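Local coordinates for protein 3-ketosteroid-delta4-5alpha-dehydrogenase (PDB 4AT2) that probably introduces a double bond into ring A of 3-ketosteroids (4,5-dehydrogenation of 5-alpha substrates) with FAD as cofactor, a step of steroid catabolism, at residues 27-32 against 226-231; 58-62 against 138-142; 88-92 against 103-108; 308-314 against 443-449. All coordinates share one frame; numbering follows the deposited sequence.

Contact 1 of 4, residues 27-32 against 226-231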
loop_
_atom_site.group_PDB
_atom_site.type_symbol
_atom_site.label_atom_id
_atom_site.label_comp_id
_atom_site.label_asym_id
_atom_site.label_seq_id
_atom_site.Cartn_x
_atom_site.Cartn_y
_atom_site.Cartn_z
ATOM N N ILE A 27 5.883 -25.716 0.056
ATOM C CA ILE A 27 6.618 -24.427 0.287
ATOM C C ILE A 27 7.430 -24.438 1.593
ATOM O O ILE A 27 8.408 -23.693 1.731
ATOM C CB ILE A 27 5.653 -23.213 0.269
ATOM C CG1 ILE A 27 6.391 -21.925 -0.093
ATOM C CG2 ILE A 27 4.969 -23.040 1.613
ATOM C CD1 ILE A 27 6.679 -21.776 -1.570
ATOM N N ARG A 28 7.022 -25.277 2.545
ATOM C CA ARG A 28 7.729 -25.414 3.810
ATOM C C ARG A 28 9.119 -25.958 3.518
ATOM O O ARG A 28 9.279 -26.738 2.576
ATOM C CB ARG A 28 6.980 -26.365 4.754
ATOM C CG ARG A 28 5.783 -25.730 5.450
ATOM C CD ARG A 28 5.045 -26.727 6.335
ATOM N NE ARG A 28 4.016 -26.085 7.165
ATOM C CZ ARG A 28 4.234 -25.554 8.368
ATOM N NH1 ARG A 28 5.456 -25.574 8.893
ATOM N NH2 ARG A 28 3.231 -24.999 9.056
ATOM N N PRO A 29 10.131 -25.537 4.304
ATOM C CA PRO A 29 11.484 -26.000 4.025
ATOM C C PRO A 29 11.621 -27.511 4.167
ATOM O O PRO A 29 10.971 -28.123 5.013
ATOM C CB PRO A 29 12.323 -25.302 5.101
ATOM C CG PRO A 29 11.362 -25.028 6.207
ATOM C CD PRO A 29 10.102 -24.649 5.484
ATOM N N ARG A 30 12.470 -28.085 3.336
ATOM C CA ARG A 30 12.793 -29.498 3.390
ATOM C C ARG A 30 14.024 -29.668 4.285
ATOM O O ARG A 30 14.994 -28.926 4.153
ATOM C CB ARG A 30 13.068 -29.969 1.964
ATOM C CG ARG A 30 13.626 -31.369 1.827
ATOM C CD ARG A 30 12.522 -32.392 1.653
ATOM N NE ARG A 30 13.111 -33.672 1.282
ATOM C CZ ARG A 30 13.198 -34.125 0.037
ATOM N NH1 ARG A 30 12.711 -33.412 -0.975
ATOM N NH2 ARG A 30 13.771 -35.297 -0.189
ATOM N N SER A 31 13.985 -30.627 5.212
ATOM C CA SER A 31 15.150 -30.912 6.057
ATOM C C SER A 31 16.250 -31.598 5.244
ATOM O O SER A 31 15.978 -32.561 4.528
ATOM C CB SER A 31 14.753 -31.799 7.246
ATOM O OG SER A 31 15.903 -32.263 7.943
ATOM N N ALA A 32 17.484 -31.113 5.374
ATOM C CA ALA A 32 18.623 -31.669 4.634
ATOM C C ALA A 32 18.820 -33.156 4.929
ATOM O O ALA A 32 19.258 -33.909 4.067
ATOM C CB ALA A 32 19.900 -30.896 4.937
ATOM N N GLN A 226 11.260 -24.954 -6.186
ATOM C CA GLN A 226 10.020 -25.108 -5.426
ATOM C C GLN A 226 10.145 -24.762 -3.946
ATOM O O GLN A 226 9.242 -24.147 -3.378
ATOM C CB GLN A 226 9.511 -26.548 -5.530
ATOM C CG GLN A 226 9.002 -26.947 -6.907
ATOM C CD GLN A 226 8.866 -28.450 -7.037
ATOM O OE1 GLN A 226 7.942 -28.952 -7.679
ATOM N NE2 GLN A 226 9.781 -29.176 -6.421
ATOM N N THR A 227 11.226 -25.208 -3.303
ATOM C CA THR A 227 11.382 -25.077 -1.843
ATOM C C THR A 227 12.860 -24.989 -1.458
ATOM O O THR A 227 13.711 -25.520 -2.172
ATOM C CB THR A 227 10.774 -26.286 -1.075
ATOM O OG1 THR A 227 11.749 -27.323 -0.939
ATOM C CG2 THR A 227 9.552 -26.872 -1.772
ATOM N N LEU A 228 13.148 -24.380 -0.311
ATOM C CA LEU A 228 14.507 -24.319 0.204
ATOM C C LEU A 228 14.773 -25.531 1.082
ATOM O O LEU A 228 13.856 -26.050 1.717
ATOM C CB LEU A 228 14.703 -23.041 1.015
ATOM C CG LEU A 228 14.505 -21.757 0.183
ATOM C CD1 LEU A 228 14.351 -20.524 1.059
ATOM C CD2 LEU A 228 15.656 -21.553 -0.794
ATOM N N VAL A 229 16.029 -25.970 1.106
ATOM C CA VAL A 229 16.464 -27.029 1.999
ATOM C C VAL A 229 17.269 -26.386 3.127
ATOM O O VAL A 229 18.155 -25.573 2.871
ATOM C CB VAL A 229 17.356 -28.055 1.276
ATOM C CG1 VAL A 229 17.780 -29.161 2.236
ATOM C CG2 VAL A 229 16.624 -28.645 0.079
ATOM N N THR A 230 16.947 -26.742 4.370
ATOM C CA THR A 230 17.660 -26.191 5.523
ATOM C C THR A 230 18.276 -27.300 6.377
ATOM O O THR A 230 17.737 -28.398 6.434
ATOM C CB THR A 230 16.747 -25.312 6.416
ATOM O OG1 THR A 230 15.621 -26.077 6.863
ATOM C CG2 THR A 230 16.259 -24.088 5.658
ATOM N N ASP A 231 19.401 -27.022 7.030
ATOM C CA ASP A 231 19.927 -27.980 8.017
ATOM C C ASP A 231 19.331 -27.692 9.400
ATOM O O ASP A 231 18.467 -26.820 9.532
ATOM C CB ASP A 231 21.467 -28.028 8.023
ATOM C CG ASP A 231 22.109 -26.736 8.513
ATOM O OD1 ASP A 231 21.458 -25.930 9.203
ATOM O OD2 ASP A 231 23.297 -26.538 8.212
HETATM O O HOH W 1 11.111 -22.892 1.412
HETATM O O HOH W 2 17.317 -30.402 9.271
#
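Arg30 and Val229 pair side by side in parallel, and the backbone of Arg30 is held at both its polar ends by the other strand. Its N donates to Leu228 O at 2.9 Å, while its O accepts from Thr230 N at 2.9 Å. Ala32 N then reaches Thr230 O, also at 2.9 Å. Val229 CG1, anti to the backbone N (chi1 -179°), leans toward the other strand and reaches 3.6 Å from Ala32 CA. On the face that carries Thr230, Pro29 CB rests against Thr230 OG1 at 3.8 Å. Strand 30-31 thereby becomes the outermost strand, within this chain, of a mixed sheet, bordering 223-230, which on its other side carries a classic beta bulge where Gln226 and Thr227 both face Val240. Before strand 30-31 the direct backbone bonds give way to a water that bridges Ile27 O and Leu228 N. Ile27 itself turns CD1 back to within 3.9 Å of Gln226 O and packs on helix 291-297. The Arg30 guanidinium is occupied by Glu247 through a salt bridge and by Thr34, and Ile27 and Arg28 also touch Ser464 and His462 of the second subunit.

Contact 2 of 4, residues 58-62 against 138-142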
loop_
_atom_site.group_PDB
_atom_site.type_symbol
_atom_site.label_atom_id
_atom_site.label_comp_id
_atom_site.label_asym_id
_atom_site.label_seq_id
_atom_site.Cartn_x
_atom_site.Cartn_y
_atom_site.Cartn_z
ATOM N N ILE A 58 28.337 -13.739 -12.052
ATOM C CA ILE A 58 29.628 -13.166 -12.445
ATOM C C ILE A 58 30.499 -12.920 -11.224
ATOM O O ILE A 58 31.666 -13.331 -11.195
ATOM C CB ILE A 58 29.456 -11.876 -13.277
ATOM C CG1 ILE A 58 28.883 -12.231 -14.649
ATOM C CG2 ILE A 58 30.778 -11.121 -13.422
ATOM C CD1 ILE A 58 28.315 -11.035 -15.399
ATOM N N GLU A 59 29.931 -12.271 -10.208
ATOM C CA GLU A 59 30.709 -11.964 -9.014
ATOM C C GLU A 59 31.109 -13.237 -8.278
ATOM O O GLU A 59 32.246 -13.353 -7.829
ATOM C CB GLU A 59 29.969 -11.001 -8.079
ATOM C CG GLU A 59 29.840 -9.583 -8.630
ATOM C CD GLU A 59 31.128 -8.765 -8.567
ATOM O OE1 GLU A 59 32.220 -9.335 -8.364
ATOM O OE2 GLU A 59 31.064 -7.531 -8.732
ATOM N N ALA A 60 30.189 -14.194 -8.176
ATOM C CA ALA A 60 30.492 -15.420 -7.438
ATOM C C ALA A 60 31.615 -16.200 -8.137
ATOM O O ALA A 60 32.519 -16.720 -7.476
ATOM C CB ALA A 60 29.244 -16.280 -7.271
ATOM N N ALA A 61 31.564 -16.257 -9.467
ATOM C CA ALA A 61 32.578 -16.959 -10.247
ATOM C C ALA A 61 33.937 -16.250 -10.174
ATOM O O ALA A 61 34.977 -16.905 -10.054
ATOM C CB ALA A 61 32.130 -17.117 -11.689
ATOM N N ARG A 62 33.928 -14.924 -10.244
ATOM C CA ARG A 62 35.168 -14.150 -10.091
ATOM C C ARG A 62 35.797 -14.347 -8.714
ATOM O O ARG A 62 37.021 -14.299 -8.574
ATOM C CB ARG A 62 34.935 -12.663 -10.357
ATOM C CG ARG A 62 34.817 -12.343 -11.833
ATOM C CD ARG A 62 34.521 -10.877 -12.076
ATOM N NE ARG A 62 34.452 -10.579 -13.506
ATOM C CZ ARG A 62 34.021 -9.426 -14.014
ATOM N NH1 ARG A 62 33.612 -8.445 -13.217
ATOM N NH2 ARG A 62 34.004 -9.249 -15.327
ATOM N N TRP A 138 31.665 -1.026 -14.260
ATOM C CA TRP A 138 31.634 -2.478 -14.164
ATOM C C TRP A 138 30.861 -3.082 -15.313
ATOM O O TRP A 138 31.317 -4.049 -15.933
ATOM C CB TRP A 138 31.036 -2.861 -12.815
ATOM C CG TRP A 138 31.088 -4.331 -12.494
ATOM C CD1 TRP A 138 32.075 -5.014 -11.783
ATOM C CD2 TRP A 138 30.097 -5.337 -12.845
ATOM N NE1 TRP A 138 31.762 -6.340 -11.676
ATOM C CE2 TRP A 138 30.591 -6.603 -12.298
ATOM C CE3 TRP A 138 28.887 -5.320 -13.535
ATOM C CZ2 TRP A 138 29.880 -7.787 -12.442
ATOM C CZ3 TRP A 138 28.184 -6.529 -13.681
ATOM C CH2 TRP A 138 28.672 -7.724 -13.141
ATOM N N LEU A 139 29.711 -2.499 -15.643
ATOM C CA LEU A 139 28.913 -2.966 -16.784
ATOM C C LEU A 139 29.659 -2.796 -18.103
ATOM O O LEU A 139 29.681 -3.708 -18.945
ATOM C CB LEU A 139 27.571 -2.225 -16.851
ATOM C CG LEU A 139 26.648 -2.509 -15.671
ATOM C CD1 LEU A 139 25.485 -1.494 -15.644
ATOM C CD2 LEU A 139 26.131 -3.947 -15.719
ATOM N N VAL A 140 30.275 -1.630 -18.275
ATOM C CA VAL A 140 31.078 -1.368 -19.467
ATOM C C VAL A 140 32.204 -2.400 -19.592
ATOM O O VAL A 140 32.445 -2.927 -20.691
ATOM C CB VAL A 140 31.601 0.088 -19.498
ATOM C CG1 VAL A 140 32.633 0.273 -20.606
ATOM C CG2 VAL A 140 30.436 1.047 -19.698
ATOM N N ASP A 141 32.869 -2.700 -18.476
ATOM C CA ASP A 141 33.952 -3.683 -18.467
ATOM C C ASP A 141 33.469 -5.062 -18.919
ATOM O O ASP A 141 34.200 -5.777 -19.609
ATOM C CB ASP A 141 34.599 -3.764 -17.080
ATOM C CG ASP A 141 35.702 -4.797 -17.010
ATOM O OD1 ASP A 141 36.830 -4.511 -17.473
ATOM O OD2 ASP A 141 35.444 -5.896 -16.481
ATOM N N CYS A 142 32.235 -5.417 -18.554
ATOM C CA CYS A 142 31.644 -6.699 -18.938
ATOM C C CYS A 142 31.218 -6.721 -20.403
ATOM O O CYS A 142 30.777 -7.754 -20.905
ATOM C CB CYS A 142 30.439 -7.034 -18.055
ATOM S SG CYS A 142 30.850 -7.540 -16.368
HETATM O O HOH W 3 33.810 -8.080 -10.379
HETATM O O HOH W 4 33.490 -6.001 -14.719
#
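Ile58 lays its CG2 methyl against the benzene part of the Trp138 indole, 3.6 Å from CZ2, and this is the tight half of the contact. With CG2 anti to the backbone N (chi1 -70°, measured to CG1), that methyl also lies 3.6 Å above the centre of the Arg62 guanidinium, so one methyl serves both groups, the indole on one flank and the guanidinium on the next. Cys142 SG sits over one face of the indole, toward its rim, and Ile58 CD1 approaches the sulfur at 4.4 Å. The guanidinium and indole planes stand 69° apart. Arg62 NH1 and Trp138 NE1 come within 3.2 Å, but both are donors; a water in the planes of both groups resolves the conflict, accepting from each and donating to Glu59 OE1. These side chains join the C-terminal end of helix 51-62, which follows a strand and glycine-rich turn consistent with a Rossmann-type FAD-binding motif, to helix 132-141. A phenylalanine in place of Trp138 would probably leave that water without one of its donors and open a gap beside Ile58. Toward solvent, where Arg62 and Asp141 are exposed, the contact is looser: Asp141 has two conformers, and in one the salt bridge from Arg62 NH2 to OD2 is long (3.8 Å) and doubtful. A second water accepts from Arg62 NH1 and donates to Trp138 O and, equally doubtfully, Asp141 OD2. Arg500 salt-bridges Glu59 OE2 and makes a cation-pi contact with Trp138, while Leu208 and Thr211 of helix 202-214 pack on Cys142.

Contact 3 of 4, residues 88-92 against 103-108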
loop_
_atom_site.group_PDB
_atom_site.type_symbol
_atom_site.label_atom_id
_atom_site.label_comp_id
_atom_site.label_asym_id
_atom_site.label_seq_id
_atom_site.Cartn_x
_atom_site.Cartn_y
_atom_site.Cartn_z
ATOM N N TYR A 88 19.126 2.703 -14.228
ATOM C CA TYR A 88 19.113 3.958 -13.489
ATOM C C TYR A 88 20.450 4.197 -12.787
ATOM O O TYR A 88 20.712 3.646 -11.728
ATOM C CB TYR A 88 17.936 4.001 -12.488
ATOM C CG TYR A 88 17.638 5.413 -12.054
ATOM C CD1 TYR A 88 16.755 6.206 -12.791
ATOM C CD2 TYR A 88 18.286 5.975 -10.946
ATOM C CE1 TYR A 88 16.507 7.517 -12.425
ATOM C CE2 TYR A 88 18.039 7.292 -10.566
ATOM C CZ TYR A 88 17.161 8.055 -11.318
ATOM O OH TYR A 88 16.930 9.361 -10.977
ATOM N N LEU A 89 21.299 5.023 -13.393
ATOM C CA LEU A 89 22.659 5.232 -12.896
ATOM C C LEU A 89 22.998 6.708 -12.904
ATOM O O LEU A 89 22.441 7.463 -13.691
ATOM C CB LEU A 89 23.658 4.467 -13.767
ATOM C CG LEU A 89 23.421 2.958 -13.908
ATOM C CD1 LEU A 89 24.345 2.409 -14.971
ATOM C CD2 LEU A 89 23.638 2.236 -12.578
ATOM N N GLY A 90 23.915 7.126 -12.035
ATOM C CA GLY A 90 24.255 8.541 -11.972
ATOM C C GLY A 90 25.390 8.808 -11.022
ATOM O O GLY A 90 26.192 7.908 -10.723
ATOM N N GLY A 91 25.455 10.059 -10.570
ATOM C CA GLY A 91 26.517 10.522 -9.685
ATOM C C GLY A 91 27.768 10.971 -10.411
ATOM O O GLY A 91 28.815 11.180 -9.786
ATOM N N GLY A 92 27.664 11.099 -11.734
ATOM C CA GLY A 92 28.796 11.502 -12.572
ATOM C C GLY A 92 29.405 10.387 -13.404
ATOM O O GLY A 92 30.617 10.209 -13.407
ATOM N N ASP A 103 26.266 15.740 -12.082
ATOM C CA ASP A 103 25.537 14.939 -11.106
ATOM C C ASP A 103 26.517 14.479 -10.039
ATOM O O ASP A 103 27.739 14.515 -10.242
ATOM C CB ASP A 103 24.882 13.713 -11.780
ATOM C CG ASP A 103 23.726 13.134 -10.979
ATOM O OD1 ASP A 103 23.179 13.824 -10.075
ATOM O OD2 ASP A 103 23.352 11.969 -11.274
ATOM N N SER A 104 25.972 14.073 -8.898
ATOM C CA SER A 104 26.769 13.590 -7.777
ATOM C C SER A 104 25.948 12.554 -7.027
ATOM O O SER A 104 24.718 12.546 -7.142
ATOM C CB SER A 104 27.108 14.740 -6.824
ATOM O OG SER A 104 25.933 15.231 -6.201
ATOM N N PRO A 105 26.614 11.687 -6.254
ATOM C CA PRO A 105 25.861 10.743 -5.433
ATOM C C PRO A 105 24.879 11.422 -4.483
ATOM O O PRO A 105 23.781 10.895 -4.284
ATOM C CB PRO A 105 26.949 9.987 -4.679
ATOM C CG PRO A 105 28.103 10.008 -5.633
ATOM C CD PRO A 105 28.060 11.389 -6.230
ATOM N N GLU A 106 25.244 12.579 -3.927
ATOM C CA GLU A 106 24.326 13.276 -3.025
ATOM C C GLU A 106 23.093 13.796 -3.756
ATOM O O GLU A 106 21.976 13.703 -3.240
ATOM C CB GLU A 106 25.015 14.413 -2.256
ATOM C CG GLU A 106 24.160 14.997 -1.124
ATOM C CD GLU A 106 23.528 13.942 -0.209
ATOM O OE1 GLU A 106 24.244 13.045 0.314
ATOM O OE2 GLU A 106 22.289 13.998 -0.024
ATOM N N ASN A 107 23.304 14.346 -4.950
ATOM C CA ASN A 107 22.194 14.855 -5.752
ATOM C C ASN A 107 21.264 13.720 -6.194
ATOM O O ASN A 107 20.036 13.833 -6.126
ATOM C CB ASN A 107 22.729 15.624 -6.957
ATOM C CG ASN A 107 21.639 16.373 -7.684
ATOM O OD1 ASN A 107 20.889 17.147 -7.075
ATOM N ND2 ASN A 107 21.525 16.132 -8.987
ATOM N N MET A 108 21.868 12.619 -6.625
ATOM C CA MET A 108 21.112 11.437 -7.004
ATOM C C MET A 108 20.284 10.914 -5.828
ATOM O O MET A 108 19.106 10.589 -5.994
ATOM C CB MET A 108 22.070 10.370 -7.520
ATOM C CG MET A 108 21.392 9.156 -8.106
ATOM S SD MET A 108 22.683 8.089 -8.758
ATOM C CE MET A 108 21.729 6.611 -9.062
#
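Gly91 N points almost straight at Asp103 OD2 (2.9 Å, 177° at the hydrogen), coming from above the carboxylate plane, 60° out of it. The other oxygen, OD1, is taken nearly along its C-O bond by Asn107 ND2 at 3.0 Å. With both oxygens engaged, the group is fixed in rotation, and Arg184 and Gln96 also bind OD2. Met108 approaches from the helix with an extended chain, CG anti to its backbone N (chi1 -173°), which carries SD to 3.6 Å from Gly90 CA and the CE methyl to 4.0 Å from Tyr88 CD2. The methionine and tyrosine chains run past each other in opposite directions. Gly90 has room for nothing more, since a side chain there would collide with Asp103 OD2 and press on Met108 SD; the positive phi of Gly91 is one that other residues adopt less readily. At its far end the Tyr88 OH is hydrogen-bonded to Glu170 and Arg184. Pro105 CD lies 3.6 Å from Gly91 O in the first turn of the helix, with Ser104 as the N-cap residue of helix 105-115, its OG accepting from Asn107 N at 3.0 Å.

Contact 4 of 4, residues 308-314 against 443-449. With ASD (4-androstene-3-17-dione), chain B.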
loop_
_atom_site.group_PDB
_atom_site.type_symbol
_atom_site.label_atom_id
_atom_site.label_comp_id
_atom_site.label_asym_id
_atom_site.label_seq_id
_atom_site.Cartn_x
_atom_site.Cartn_y
_atom_site.Cartn_z
ATOM N N ALA A 308 3.865 -1.596 -3.387
ATOM C CA ALA A 308 4.506 -0.700 -4.366
ATOM C C ALA A 308 4.368 -1.244 -5.783
ATOM O O ALA A 308 4.614 -2.424 -6.032
ATOM C CB ALA A 308 5.973 -0.473 -4.018
ATOM N N THR A 309 3.937 -0.387 -6.707
ATOM C CA THR A 309 3.724 -0.812 -8.094
ATOM C C THR A 309 4.173 0.233 -9.102
ATOM O O THR A 309 3.791 1.406 -9.003
ATOM C CB THR A 309 2.236 -1.106 -8.391
ATOM O OG1 THR A 309 1.465 0.070 -8.128
ATOM C CG2 THR A 309 1.713 -2.223 -7.507
ATOM N N GLU A 310 4.961 -0.212 -10.079
ATOM C CA GLU A 310 5.198 0.571 -11.283
ATOM C C GLU A 310 3.866 0.675 -12.026
ATOM O O GLU A 310 3.081 -0.285 -12.025
ATOM C CB GLU A 310 6.241 -0.121 -12.166
ATOM C CG GLU A 310 6.547 0.611 -13.477
ATOM C CD GLU A 310 5.604 0.303 -14.646
ATOM O OE1 GLU A 310 4.816 -0.671 -14.608
ATOM O OE2 GLU A 310 5.651 1.046 -15.654
ATOM N N VAL A 311 3.607 1.822 -12.653
ATOM C CA VAL A 311 2.367 2.018 -13.417
ATOM C C VAL A 311 2.684 2.752 -14.711
ATOM O O VAL A 311 3.168 3.878 -14.681
ATOM C CB VAL A 311 1.303 2.815 -12.625
ATOM C CG1 VAL A 311 0.009 2.872 -13.422
ATOM C CG2 VAL A 311 1.041 2.203 -11.245
ATOM N N ALA A 312 2.408 2.111 -15.840
ATOM C CA ALA A 312 2.593 2.724 -17.152
ATOM C C ALA A 312 1.271 3.338 -17.597
ATOM O O ALA A 312 0.226 3.016 -17.051
ATOM C CB ALA A 312 3.064 1.686 -18.155
ATOM N N PHE A 313 1.332 4.215 -18.594
ATOM C CA PHE A 313 0.173 4.964 -19.068
ATOM C C PHE A 313 0.293 4.925 -20.581
ATOM O O PHE A 313 1.204 5.536 -21.140
ATOM C CB PHE A 313 0.287 6.398 -18.527
ATOM C CG PHE A 313 -0.905 7.277 -18.802
ATOM C CD1 PHE A 313 -2.164 6.963 -18.290
ATOM C CD2 PHE A 313 -0.752 8.467 -19.517
ATOM C CE1 PHE A 313 -3.253 7.798 -18.514
ATOM C CE2 PHE A 313 -1.836 9.303 -19.750
ATOM C CZ PHE A 313 -3.087 8.975 -19.242
ATOM N N VAL A 314 -0.589 4.174 -21.244
ATOM C CA VAL A 314 -0.338 3.794 -22.640
ATOM C C VAL A 314 -0.806 4.830 -23.665
ATOM O O VAL A 314 -1.664 4.584 -24.510
ATOM C CB VAL A 314 -0.815 2.360 -22.980
ATOM C CG1 VAL A 314 0.090 1.330 -22.304
ATOM C CG2 VAL A 314 -2.279 2.161 -22.610
ATOM N N PHE A 443 -6.306 3.506 -18.799
ATOM C CA PHE A 443 -5.116 3.418 -19.640
ATOM C C PHE A 443 -3.852 3.031 -18.873
ATOM O O PHE A 443 -2.742 3.182 -19.373
ATOM C CB PHE A 443 -4.899 4.742 -20.388
ATOM C CG PHE A 443 -5.421 4.726 -21.794
ATOM C CD1 PHE A 443 -6.778 4.538 -22.041
ATOM C CD2 PHE A 443 -4.554 4.887 -22.868
ATOM C CE1 PHE A 443 -7.273 4.521 -23.344
ATOM C CE2 PHE A 443 -5.041 4.865 -24.169
ATOM C CZ PHE A 443 -6.395 4.685 -24.401
ATOM N N THR A 444 -4.024 2.491 -17.674
ATOM C CA THR A 444 -2.868 2.120 -16.870
ATOM C C THR A 444 -2.720 0.612 -16.734
ATOM O O THR A 444 -3.692 -0.143 -16.844
ATOM C CB THR A 444 -2.945 2.746 -15.468
ATOM O OG1 THR A 444 -4.160 2.334 -14.835
ATOM C CG2 THR A 444 -2.895 4.282 -15.557
ATOM N N LEU A 445 -1.486 0.177 -16.510
ATOM C CA LEU A 445 -1.202 -1.221 -16.184
ATOM C C LEU A 445 0.144 -1.224 -15.498
ATOM O O LEU A 445 0.919 -0.286 -15.658
ATOM C CB LEU A 445 -1.184 -2.100 -17.442
ATOM C CG LEU A 445 -0.075 -1.908 -18.483
ATOM C CD1 LEU A 445 -0.260 -2.930 -19.596
ATOM C CD2 LEU A 445 -0.059 -0.492 -19.057
ATOM N N GLY A 446 0.444 -2.250 -14.717
ATOM C CA GLY A 446 1.701 -2.177 -13.984
ATOM C C GLY A 446 2.259 -3.477 -13.471
ATOM O O GLY A 446 1.732 -4.557 -13.757
ATOM N N PHE A 447 3.356 -3.358 -12.731
ATOM C CA PHE A 447 4.033 -4.516 -12.156
ATOM C C PHE A 447 4.489 -4.198 -10.730
ATOM O O PHE A 447 4.499 -3.033 -10.320
ATOM C CB PHE A 447 5.165 -5.058 -13.079
ATOM C CG PHE A 447 6.298 -4.090 -13.350
ATOM C CD1 PHE A 447 7.307 -3.879 -12.406
ATOM C CD2 PHE A 447 6.405 -3.456 -14.589
ATOM C CE1 PHE A 447 8.368 -3.006 -12.670
ATOM C CE2 PHE A 447 7.463 -2.596 -14.859
ATOM C CZ PHE A 447 8.443 -2.365 -13.896
ATOM N N THR A 448 4.814 -5.237 -9.964
ATOM C CA THR A 448 5.053 -5.112 -8.534
ATOM C C THR A 448 6.509 -4.783 -8.226
ATOM O O THR A 448 7.408 -5.179 -8.975
ATOM C CB THR A 448 4.660 -6.417 -7.807
ATOM O OG1 THR A 448 5.416 -7.511 -8.353
ATOM C CG2 THR A 448 3.176 -6.698 -8.007
ATOM N N LEU A 449 6.722 -4.049 -7.136
ATOM C CA LEU A 449 8.061 -3.577 -6.729
ATOM C C LEU A 449 8.425 -4.056 -5.332
ATOM O O LEU A 449 9.581 -3.924 -4.909
ATOM C CB LEU A 449 8.144 -2.041 -6.777
ATOM C CG LEU A 449 7.796 -1.391 -8.132
ATOM C CD1 LEU A 449 7.710 0.130 -8.005
ATOM C CD2 LEU A 449 8.785 -1.803 -9.228
HETATM C C1 ASD B . 8.331 -0.059 -17.935
HETATM C C10 ASD B . 8.327 1.049 -19.004
HETATM C C11 ASD B . 5.980 0.339 -19.826
HETATM C C12 ASD B . 5.029 -0.026 -20.992
HETATM C C13 ASD B . 5.228 0.928 -22.166
HETATM C C14 ASD B . 6.702 0.908 -22.569
HETATM C C15 ASD B . 6.750 1.507 -23.982
HETATM C C16 ASD B . 5.508 0.912 -24.667
HETATM C C17 ASD B . 4.635 0.526 -23.483
HETATM C C18 ASD B . 4.638 2.311 -21.870
HETATM C C19 ASD B . 7.787 2.348 -18.400
HETATM C C2 ASD B . 9.286 0.201 -16.750
HETATM C C3 ASD B . 10.631 0.726 -17.206
HETATM C C4 ASD B . 10.809 1.128 -18.624
HETATM C C5 ASD B . 9.754 1.332 -19.448
HETATM C C6 ASD B . 10.038 1.914 -20.827
HETATM C C7 ASD B . 9.118 1.340 -21.904
HETATM C C8 ASD B . 7.653 1.433 -21.480
HETATM C C9 ASD B . 7.462 0.578 -20.201
HETATM O O1 ASD B . 11.575 0.792 -16.420
HETATM O O2 ASD B . 3.550 -0.032 -23.585
HETATM O O HOH W 5 3.473 -1.584 -16.908
#
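Leu445 O accepts two donors: Ala312 N, at 2.8 Å and almost in line with the C=O bond, and a water at 3.1 Å that also donates to Glu310 OE1. The water thus ties the carboxylate to the strand opposite. Around it run antiparallel backbone bonds, from Leu449 N to Ala308 O at one end to Val314 N to Phe443 O (3.0 Å) at the other; those from Glu310 N to Phe447 O and from Leu445 N to Ala312 O are weak. On the face of Glu310, Ala312, Leu445 and Phe447, the glutamate chain bends at chi2 (-85°) and lies over the phenylalanine ring. Glu310 CB stands 3.6 Å from the centroid of the Phe447 ring, 14° off the normal, a CH-pi contact, and the carboxylate is turned only 14° from the ring plane. The steroid 4-androstene-3,17-dione lies against this face: its C2 lies at the edge of the Phe447 ring, Ala312 CB is 3.6 Å from C11, and Glu310 OE2 is 3.7 Å from C1. Replacing Phe447 with an alanine would probably strip Glu310 of the ring it lies on, leaving its chain freer to turn, and remove a wall shared by steroid and FAD. Gly446 has no space for a side chain, which would collide with Glu310 O. On the other face Val311 CG1 packs on Thr444 CB at 3.6 Å, and helix 340-350 covers Thr309, Val311, Phe313 and Thr444, while strand 303-304 flanks 444-452 on the side away from 309-313.

Overall arrangement
Contact 4 is the one that meets the steroid directly, and Phe447 in it also touches FAD. Contact 3 lies near the same site: its centre is about 25 Å from that of contact 4, and the Tyr88 side chain is about 6 Å from FAD and 8 Å from the steroid. Contacts 2 and 3 touch, Leu139 CD1 packing on Leu89 CD1 at 4.1 Å, and the chain segment closed by contact 2 encloses contact 3. Contact 1, whose loop encloses both, sits at the surface about 34 Å, centre to centre, from contact 4, although its Gln226 side chain comes within about 7 Å of FAD.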